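Local coordinates for protein B-agarase (Saccharophagus degradans, PDB 4BQ2) that hydrolyses agarose chains as a family 50 exo-beta-agarase, with a calcium-binding, carbohydrate-binding-module-like beta domain joined to its catalytic part, at residues L40-L54 against S170-I184. Numbering follows the deposited sequence.
Sequences LKLAMQSKQHSYTGL and SLSVQSAMHDKTVII
Met44 lays its thioether across Val173 between two antiparallel strand pairs that face each other as in a beta-sandwich, within the CBM-like domain. Strand 40-44 runs against strand 180-184 (axes 4.7 Å apart at closest approach), and strand 51-54 against strand 170-174; both segments turn back at the same end. Leu40, Leu42, Val182 and Ile184 on one pair and Thr52, Leu54, Leu171 and Val173 on the other point into the interior, where Leu42 and Leu54 also pack on Phe19.

Met44 SD lies 3.4 Å from Val173 CG2. The bend at chi3 (-76°) brings Met44 CE over one face of the Lys180 carbonyl, against its O. Farther along, Leu54 and Ile184 reach toward each other tip to tip, Leu54 CD2 meeting Ile184 CD1 at 3.7 Å. On the outer side Tyr51, its ring swung away from its backbone N (chi1 -170°), runs alongside Gln174 and points the same way, with ring and amide planes 31° apart. Gln174 NE2, nearest the ring at Tyr51 CE2, donates in its amide plane to Ser172 OG (2.9 Å), which fixes the amide beside the ring.

At the turns, Ser46 OG donates to a lone pair of His178 O in the carbonyl plane at 2.7 Å and takes a weak bond from Lys180 N. Asp179 OD1 receives Lys47 N at 3.0 Å on its anti side and a proton from a water also bound to Gln48 N. From this turn Lys180 NZ forms a salt bridge with Glu631 and His178 NE2 a hydrogen bond with Asp682, tying this end to the rest of the enzyme. Val173 O is gripped twice: Thr52 N and Thr52 OG1, each 3.1 Å away, approach it from opposite faces of its carbonyl plane.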
loop_
_atom_site.group_PDB
_atom_site.type_symbol
_atom_site.label_atom_id
_atom_site.label_comp_id
_atom_site.label_asym_id
_atom_site.label_seq_id
_atom_site.Cartn_x
_atom_site.Cartn_y
_atom_site.Cartn_z
ATOM N N LEU A 40 12.823 27.086 14.592
ATOM C CA LEU A 40 12.956 27.208 13.143
ATOM C C LEU A 40 11.592 27.074 12.498
ATOM O O LEU A 40 10.967 25.982 12.528
ATOM C CB LEU A 40 13.883 26.135 12.608
ATOM C CG LEU A 40 14.106 26.190 11.088
ATOM C CD1 LEU A 40 15.084 27.290 10.721
ATOM C CD2 LEU A 40 14.644 24.836 10.678
ATOM N N LYS A 41 11.160 28.161 11.875
ATOM C CA LYS A 41 9.907 28.189 11.158
ATOM C C LYS A 41 10.174 27.759 9.712
ATOM O O LYS A 41 10.970 28.385 9.012
ATOM C CB LYS A 41 9.276 29.582 11.189
ATOM C CG LYS A 41 7.951 29.624 10.428
ATOM C CD LYS A 41 7.384 31.020 10.340
ATOM C CE LYS A 41 6.091 30.965 9.537
ATOM N NZ LYS A 41 5.228 32.149 9.820
ATOM N N LEU A 42 9.542 26.667 9.284
ATOM C CA LEU A 42 9.849 26.103 7.963
ATOM C C LEU A 42 8.588 26.189 7.109
ATOM O O LEU A 42 7.616 25.466 7.361
ATOM C CB LEU A 42 10.380 24.675 8.095
ATOM C CG LEU A 42 10.751 23.953 6.783
ATOM C CD1 LEU A 42 11.992 24.596 6.139
ATOM C CD2 LEU A 42 10.969 22.457 6.996
ATOM N N ALA A 43 8.590 27.091 6.120
ATOM C CA ALA A 43 7.409 27.316 5.320
ATOM C C ALA A 43 7.664 26.713 3.927
ATOM O O ALA A 43 8.472 27.244 3.152
ATOM C CB ALA A 43 7.071 28.801 5.258
ATOM N N MET A 44 7.029 25.557 3.676
ATOM C CA MET A 44 7.255 24.745 2.469
ATOM C C MET A 44 6.271 25.144 1.391
ATOM O O MET A 44 5.075 25.314 1.641
ATOM C CB MET A 44 7.147 23.227 2.789
ATOM C CG MET A 44 8.314 22.708 3.657
ATOM S SD MET A 44 7.951 21.232 4.638
ATOM C CE MET A 44 6.973 21.966 5.931
ATOM N N GLN A 45 6.793 25.318 0.187
ATOM C CA GLN A 45 5.995 25.597 -0.980
ATOM C C GLN A 45 5.568 24.245 -1.577
ATOM O O GLN A 45 5.905 23.897 -2.723
ATOM C CB GLN A 45 6.807 26.468 -1.953
ATOM C CG GLN A 45 6.981 27.923 -1.472
ATOM C CD GLN A 45 8.014 28.104 -0.358
ATOM O OE1 GLN A 45 9.222 27.841 -0.533
ATOM N NE2 GLN A 45 7.550 28.561 0.788
ATOM N N SER A 46 4.818 23.478 -0.776
ATOM C CA SER A 46 4.484 22.101 -1.113
ATOM C C SER A 46 3.193 22.032 -1.925
ATOM O O SER A 46 2.823 20.963 -2.387
ATOM C CB SER A 46 4.400 21.248 0.183
ATOM O OG SER A 46 3.611 21.913 1.170
ATOM N N LYS A 47 2.477 23.137 -2.091
ATOM C CA LYS A 47 1.429 23.105 -3.120
ATOM C C LYS A 47 2.076 23.050 -4.519
ATOM O O LYS A 47 1.689 22.205 -5.342
ATOM C CB LYS A 47 0.428 24.260 -3.009
ATOM C CG LYS A 47 -0.702 24.154 -4.046
ATOM C CD LYS A 47 -1.754 25.232 -3.851
ATOM C CE LYS A 47 -2.853 25.080 -4.904
ATOM N NZ LYS A 47 -4.162 25.414 -4.278
ATOM N N GLN A 48 3.066 23.912 -4.778
ATOM C CA GLN A 48 3.654 24.011 -6.141
ATOM C C GLN A 48 4.682 22.915 -6.430
ATOM O O GLN A 48 4.859 22.522 -7.576
ATOM C CB GLN A 48 4.306 25.386 -6.410
ATOM C CG GLN A 48 3.324 26.548 -6.582
ATOM C CD GLN A 48 2.277 26.289 -7.669
ATOM O OE1 GLN A 48 2.610 25.913 -8.813
ATOM N NE2 GLN A 48 0.998 26.467 -7.309
ATOM N N HIS A 49 5.350 22.427 -5.383
ATOM C CA HIS A 49 6.528 21.574 -5.513
ATOM C C HIS A 49 6.317 20.248 -4.768
ATOM O O HIS A 49 5.831 20.221 -3.627
ATOM C CB HIS A 49 7.766 22.291 -4.967
ATOM C CG HIS A 49 8.121 23.535 -5.734
ATOM N ND1 HIS A 49 7.750 24.798 -5.328
ATOM C CD2 HIS A 49 8.824 23.701 -6.879
ATOM C CE1 HIS A 49 8.209 25.696 -6.191
ATOM N NE2 HIS A 49 8.868 25.055 -7.138
ATOM N N SER A 50 6.713 19.153 -5.410
ATOM C CA SER A 50 6.356 17.828 -4.950
ATOM C C SER A 50 7.325 17.297 -3.890
ATOM O O SER A 50 7.025 16.303 -3.204
ATOM C CB SER A 50 6.272 16.862 -6.148
ATOM O OG SER A 50 7.559 16.643 -6.647
ATOM N N TYR A 51 8.485 17.934 -3.756
ATOM C CA TYR A 51 9.434 17.568 -2.716
ATOM C C TYR A 51 9.922 18.834 -2.054
ATOM O O TYR A 51 10.550 19.659 -2.709
ATOM C CB TYR A 51 10.631 16.766 -3.265
ATOM C CG TYR A 51 11.474 16.177 -2.152
ATOM C CD1 TYR A 51 12.447 16.941 -1.534
ATOM C CD2 TYR A 51 11.275 14.867 -1.702
ATOM C CE1 TYR A 51 13.205 16.441 -0.498
ATOM C CE2 TYR A 51 12.048 14.339 -0.666
ATOM C CZ TYR A 51 13.014 15.156 -0.070
ATOM O OH TYR A 51 13.805 14.730 0.954
ATOM N N THR A 52 9.647 18.983 -0.755
ATOM C CA THR A 52 10.003 20.204 -0.028
ATOM C C THR A 52 10.544 19.813 1.364
ATOM O O THR A 52 10.325 18.678 1.824
ATOM C CB THR A 52 8.766 21.112 0.131
ATOM O OG1 THR A 52 7.802 20.470 0.983
ATOM C CG2 THR A 52 8.108 21.383 -1.232
ATOM N N GLY A 53 11.258 20.725 2.020
ATOM C CA GLY A 53 11.730 20.468 3.383
ATOM C C GLY A 53 13.123 21.007 3.676
ATOM O O GLY A 53 13.559 22.020 3.087
ATOM N N LEU A 54 13.807 20.330 4.598
ATOM C CA LEU A 54 15.183 20.679 4.963
ATOM C C LEU A 54 16.067 19.437 5.023
ATOM O O LEU A 54 15.590 18.282 5.130
ATOM C CB LEU A 54 15.241 21.451 6.309
ATOM C CG LEU A 54 14.719 20.716 7.565
ATOM C CD1 LEU A 54 15.761 19.746 8.122
ATOM C CD2 LEU A 54 14.354 21.707 8.665
ATOM N N SER A 170 17.145 14.420 7.013
ATOM C CA SER A 170 16.205 15.095 6.149
ATOM C C SER A 170 14.795 15.037 6.732
ATOM O O SER A 170 14.388 13.985 7.198
ATOM C CB SER A 170 16.232 14.376 4.792
ATOM O OG SER A 170 15.172 14.825 4.019
ATOM N N LEU A 171 14.099 16.176 6.748
ATOM C CA LEU A 171 12.662 16.234 7.014
ATOM C C LEU A 171 11.961 16.785 5.780
ATOM O O LEU A 171 12.216 17.905 5.372
ATOM C CB LEU A 171 12.345 17.106 8.238
ATOM C CG LEU A 171 12.618 16.480 9.620
ATOM C CD1 LEU A 171 12.483 17.531 10.712
ATOM C CD2 LEU A 171 11.709 15.300 9.932
ATOM N N SER A 172 11.068 15.999 5.184
ATOM C CA SER A 172 10.446 16.413 3.939
ATOM C C SER A 172 8.935 16.248 3.925
ATOM O O SER A 172 8.388 15.364 4.585
ATOM C CB SER A 172 11.033 15.684 2.725
ATOM O OG SER A 172 10.978 14.247 2.848
ATOM N N VAL A 173 8.307 17.082 3.102
ATOM C CA VAL A 173 6.898 16.999 2.773
ATOM C C VAL A 173 6.770 16.686 1.278
ATOM O O VAL A 173 7.311 17.431 0.446
ATOM C CB VAL A 173 6.220 18.321 3.137
ATOM C CG1 VAL A 173 4.878 18.486 2.437
ATOM C CG2 VAL A 173 6.063 18.450 4.653
ATOM N N GLN A 174 6.037 15.618 0.938
ATOM C CA GLN A 174 6.037 15.032 -0.416
ATOM C C GLN A 174 4.637 14.978 -1.028
ATOM O O GLN A 174 3.683 14.569 -0.352
ATOM C CB GLN A 174 6.637 13.624 -0.350
ATOM C CG GLN A 174 8.068 13.642 0.163
ATOM C CD GLN A 174 8.711 12.275 0.328
ATOM O OE1 GLN A 174 8.277 11.256 -0.241
ATOM N NE2 GLN A 174 9.762 12.248 1.125
ATOM N N SER A 175 4.506 15.399 -2.296
ATOM C CA SER A 175 3.249 15.358 -3.020
ATOM C C SER A 175 2.043 15.852 -2.221
ATOM O O SER A 175 1.000 15.204 -2.193
ATOM C CB SER A 175 2.975 13.935 -3.540
ATOM O OG SER A 175 3.941 13.604 -4.538
ATOM N N ALA A 176 2.198 16.988 -1.550
ATOM C CA ALA A 176 1.116 17.638 -0.851
ATOM C C ALA A 176 0.166 18.355 -1.821
ATOM O O ALA A 176 0.521 18.600 -3.008
ATOM C CB ALA A 176 1.692 18.624 0.166
ATOM N N MET A 177 -1.033 18.676 -1.334
ATOM C CA MET A 177 -1.994 19.494 -2.082
ATOM C C MET A 177 -2.035 20.908 -1.570
ATOM O O MET A 177 -2.697 21.749 -2.165
ATOM C CB MET A 177 -3.387 18.899 -1.992
ATOM C CG MET A 177 -3.497 17.481 -2.561
ATOM S SD MET A 177 -3.389 17.449 -4.369
ATOM C CE MET A 177 -1.727 16.875 -4.595
ATOM N N HIS A 178 -1.309 21.168 -0.477
ATOM C CA HIS A 178 -1.316 22.472 0.189
ATOM C C HIS A 178 0.094 22.798 0.645
ATOM O O HIS A 178 0.878 21.887 0.952
ATOM C CB HIS A 178 -2.173 22.425 1.458
ATOM C CG HIS A 178 -3.566 21.929 1.250
ATOM N ND1 HIS A 178 -4.510 22.635 0.543
ATOM C CD2 HIS A 178 -4.194 20.825 1.717
ATOM C CE1 HIS A 178 -5.657 21.979 0.564
ATOM N NE2 HIS A 178 -5.490 20.873 1.264
ATOM N N ASP A 179 0.393 24.084 0.760
ATOM C CA ASP A 179 1.585 24.537 1.473
ATOM C C ASP A 179 1.454 24.109 2.929
ATOM O O ASP A 179 0.388 24.257 3.503
ATOM C CB ASP A 179 1.678 26.073 1.432
ATOM C CG ASP A 179 2.060 26.597 0.046
ATOM O OD1 ASP A 179 2.551 25.799 -0.781
ATOM O OD2 ASP A 179 1.899 27.808 -0.184
ATOM N N LYS A 180 2.533 23.562 3.478
ATOM C CA LYS A 180 2.632 23.120 4.863
ATOM C C LYS A 180 3.676 24.020 5.583
ATOM O O LYS A 180 4.698 24.391 5.012
ATOM C CB LYS A 180 3.090 21.642 4.954
ATOM C CG LYS A 180 2.185 20.617 4.249
ATOM C CD LYS A 180 0.727 20.786 4.662
ATOM C CE LYS A 180 -0.251 19.807 3.962
ATOM N NZ LYS A 180 0.083 18.379 4.296
ATOM N N THR A 181 3.423 24.361 6.834
ATOM C CA THR A 181 4.384 25.175 7.621
ATOM C C THR A 181 4.517 24.552 9.020
ATOM O O THR A 181 3.500 24.239 9.653
ATOM C CB THR A 181 3.897 26.635 7.757
ATOM O OG1 THR A 181 3.694 27.193 6.452
ATOM C CG2 THR A 181 4.926 27.524 8.555
ATOM N N VAL A 182 5.755 24.367 9.478
ATOM C CA VAL A 182 5.994 23.826 10.797
ATOM C C VAL A 182 6.942 24.740 11.568
ATOM O O VAL A 182 7.628 25.581 10.967
ATOM C CB VAL A 182 6.605 22.406 10.734
ATOM C CG1 VAL A 182 5.630 21.432 10.062
ATOM C CG2 VAL A 182 7.978 22.427 10.038
ATOM N N ILE A 183 6.966 24.559 12.898
ATOM C CA ILE A 183 8.037 25.100 13.727
ATOM C C ILE A 183 8.749 23.891 14.298
ATOM O O ILE A 183 8.104 22.969 14.798
ATOM C CB ILE A 183 7.534 25.952 14.921
ATOM C CG1 ILE A 183 6.500 26.978 14.488
ATOM C CG2 ILE A 183 8.694 26.651 15.625
ATOM C CD1 ILE A 183 6.998 27.938 13.437
ATOM N N ILE A 184 10.070 23.905 14.228
ATOM C CA ILE A 184 10.928 22.832 14.716
ATOM C C ILE A 184 11.837 23.436 15.795
ATOM O O ILE A 184 12.349 24.546 15.628
ATOM C CB ILE A 184 11.790 22.256 13.579
ATOM C CG1 ILE A 184 10.901 21.604 12.473
ATOM C CG2 ILE A 184 12.817 21.257 14.119
ATOM C CD1 ILE A 184 11.652 21.311 11.183
HETATM O O HOH W 1 4.213 27.008 3.665
HETATM O O HOH W 2 -0.152 20.288 -5.173
HETATM O O HOH W 3 3.341 26.402 -3.202
HETATM O O HOH W 4 5.069 18.426 -1.316
#